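Local atomic coordinates of putative short-chain dehydrogenase/reductase (Burkholderia xenovorans, PDB entry 5IZ4), a protein that binds adenosine diphosphate in a Rossmann-fold nucleotide pocket and is probably an NAD(P)-dependent oxidoreductase, perhaps a 3-oxoacyl-[acyl-carrier-protein] reductase. Residues S40-N45 against L69-D74. Numbering follows the deposited sequence.
With ADP (adenosine-5'-diphosphate), chain B.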
# COMPACT_ATOMS: atom_id res chain seq x y z
N SER A 40 -26.33 -20.99 -12.26
CA SER A 40 -27.17 -20.24 -13.19
C SER A 40 -26.59 -18.85 -13.35
O SER A 40 -26.11 -18.25 -12.39
CB SER A 40 -28.61 -20.17 -12.67
OG SER A 40 -29.15 -21.46 -12.47
N VAL A 41 -26.61 -18.33 -14.58
CA VAL A 41 -25.95 -17.06 -14.86
C VAL A 41 -26.96 -16.09 -15.45
O VAL A 41 -27.73 -16.44 -16.35
CB VAL A 41 -24.73 -17.24 -15.79
CG1 VAL A 41 -23.65 -18.03 -15.05
CG2 VAL A 41 -25.12 -17.97 -17.08
N ALA A 42 -26.99 -14.88 -14.88
CA ALA A 42 -27.76 -13.76 -15.43
C ALA A 42 -26.78 -12.91 -16.23
O ALA A 42 -25.88 -12.28 -15.67
CB ALA A 42 -28.43 -12.96 -14.32
N ILE A 43 -26.94 -12.94 -17.55
CA ILE A 43 -25.97 -12.38 -18.49
C ILE A 43 -26.37 -10.93 -18.77
O ILE A 43 -27.38 -10.66 -19.42
CB ILE A 43 -25.91 -13.22 -19.77
CG1 ILE A 43 -25.22 -14.55 -19.47
CG2 ILE A 43 -25.17 -12.49 -20.88
CD1 ILE A 43 -25.54 -15.62 -20.48
N GLY A 44 -25.57 -10.00 -18.26
CA GLY A 44 -25.90 -8.60 -18.44
C GLY A 44 -25.41 -8.04 -19.75
O GLY A 44 -24.21 -7.88 -19.96
N ASN A 45 -26.35 -7.76 -20.64
CA ASN A 45 -26.07 -7.14 -21.93
C ASN A 45 -26.24 -5.63 -21.82
O ASN A 45 -27.09 -5.14 -21.08
CB ASN A 45 -27.03 -7.69 -23.00
CG ASN A 45 -26.80 -7.07 -24.35
OD1 ASN A 45 -25.73 -7.21 -24.94
ND2 ASN A 45 -27.80 -6.37 -24.87
N LEU A 69 -30.28 -16.42 -18.29
CA LEU A 69 -31.19 -15.38 -18.76
C LEU A 69 -30.33 -14.20 -19.18
O LEU A 69 -29.24 -14.01 -18.65
CB LEU A 69 -32.21 -14.97 -17.69
CG LEU A 69 -31.89 -14.14 -16.44
CD1 LEU A 69 -31.70 -12.66 -16.75
CD2 LEU A 69 -33.02 -14.31 -15.45
N ILE A 70 -30.80 -13.43 -20.15
CA ILE A 70 -30.11 -12.22 -20.58
C ILE A 70 -30.94 -11.04 -20.13
O ILE A 70 -32.16 -11.01 -20.35
CB ILE A 70 -29.90 -12.18 -22.10
CG1 ILE A 70 -29.05 -13.35 -22.58
CG2 ILE A 70 -29.26 -10.86 -22.51
CD1 ILE A 70 -28.79 -13.33 -24.07
N PHE A 71 -30.29 -10.05 -19.52
CA PHE A 71 -30.96 -8.79 -19.24
C PHE A 71 -30.21 -7.64 -19.89
O PHE A 71 -28.98 -7.67 -20.02
CB PHE A 71 -31.11 -8.56 -17.72
CG PHE A 71 -29.81 -8.40 -16.97
CD1 PHE A 71 -29.21 -7.15 -16.84
CD2 PHE A 71 -29.20 -9.49 -16.37
CE1 PHE A 71 -28.02 -7.00 -16.13
CE2 PHE A 71 -28.01 -9.35 -15.66
CZ PHE A 71 -27.43 -8.10 -15.54
N ASP A 72 -30.96 -6.64 -20.33
CA ASP A 72 -30.36 -5.38 -20.76
C ASP A 72 -30.29 -4.44 -19.57
O ASP A 72 -31.23 -4.37 -18.76
CB ASP A 72 -31.18 -4.71 -21.87
CG ASP A 72 -31.13 -5.46 -23.18
OD1 ASP A 72 -30.44 -6.48 -23.29
OD2 ASP A 72 -31.80 -4.99 -24.13
N ALA A 73 -29.18 -3.71 -19.45
CA ALA A 73 -29.09 -2.65 -18.46
C ALA A 73 -27.95 -1.71 -18.80
O ALA A 73 -26.82 -2.15 -19.06
CB ALA A 73 -28.89 -3.21 -17.05
N ASP A 74 -28.24 -0.42 -18.81
CA ASP A 74 -27.23 0.63 -18.78
C ASP A 74 -27.02 0.89 -17.30
O ASP A 74 -27.87 1.49 -16.64
CB ASP A 74 -27.72 1.85 -19.55
CG ASP A 74 -26.75 3.03 -19.51
OD1 ASP A 74 -25.85 3.06 -18.66
OD2 ASP A 74 -26.91 3.96 -20.34
PB ADP B . -12.94 -5.94 -20.51
O1B ADP B . -13.78 -5.12 -19.47
O2B ADP B . -13.39 -7.41 -20.76
O3B ADP B . -11.39 -5.72 -20.50
PA ADP B . -14.98 -4.96 -22.55
O1A ADP B . -15.19 -3.46 -23.14
O2A ADP B . -15.38 -6.04 -23.60
O3A ADP B . -13.50 -5.00 -21.96
O5' ADP B . -16.11 -4.89 -21.35
C5' ADP B . -16.90 -3.72 -21.10
C4' ADP B . -18.35 -4.19 -21.19
O4' ADP B . -19.24 -3.25 -20.48
C3' ADP B . -18.89 -4.29 -22.64
O3' ADP B . -19.80 -5.35 -22.79
C2' ADP B . -19.65 -2.93 -22.73
O2' ADP B . -20.63 -3.09 -23.76
C1' ADP B . -20.29 -2.88 -21.36
N9 ADP B . -20.77 -1.52 -21.03
C8 ADP B . -20.23 -0.27 -21.41
N7 ADP B . -20.95 0.71 -20.93
C5 ADP B . -21.99 0.12 -20.23
C6 ADP B . -23.05 0.64 -19.52
N6 ADP B . -23.22 1.98 -19.42
N1 ADP B . -23.91 -0.20 -18.93
C2 ADP B . -23.73 -1.52 -19.05
N3 ADP B . -22.74 -2.10 -19.72
C4 ADP B . -21.88 -1.26 -20.29
O HOH W 1 -25.88 -4.79 -18.51
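The ring of Phe71 lies over Gly44, in a CH-pi contact that places Gly44 CA 3.5 Å from the ring centroid and 19° off its normal. Phe71 CG sits between its own backbone N and carbonyl carbon (chi1 65°). The closest approach is between Gly44 CA and Phe71 CZ, at 3.3 Å. On the same face, Ala42 CB touches Phe71 CE2, 3.9 Å away, and also Leu69 CD1. The other face of the sheet carries Ile43 and Ile70, with Ile70 CG2 packed 3.9 Å from Asn45 CB.

Between these layers, five backbone hydrogen bonds join the parallel strands, passing from Leu69 N to Val41 O at one end to Ala73 N to Asn45 O at the other. Beyond Ile70, the side chains of Asn45 and Asp72 run side by side. Asn45 ND2 donates to Asp72 OD1 at 3.1 Å, in its own amide plane but from above the carboxylate. Asn45 OD1 is hydrogen-bonded to the hydroxyl of Thr50 and ND2 also to the carbonyl O of Asp47, while Asp72 OD2 forms a salt bridge with Arg51. A water bridges Asn45 O and Ala73 O, and past the strand end Asp74 OD1, which is also hydrogen-bonded to Gly76 N, accepts a 2.9 Å hydrogen bond from ADP N6, holding the adenine amino group.

The pair belongs to a beta-alpha-beta crossover of the Rossmann fold: helix 51-63 covers the Ile43 and Ile70 face, helix 78-92 the Ala42 and Phe71 face, and strand 16-20 flanks 40-45, leaving 68-72 outermost in this chain's sheet.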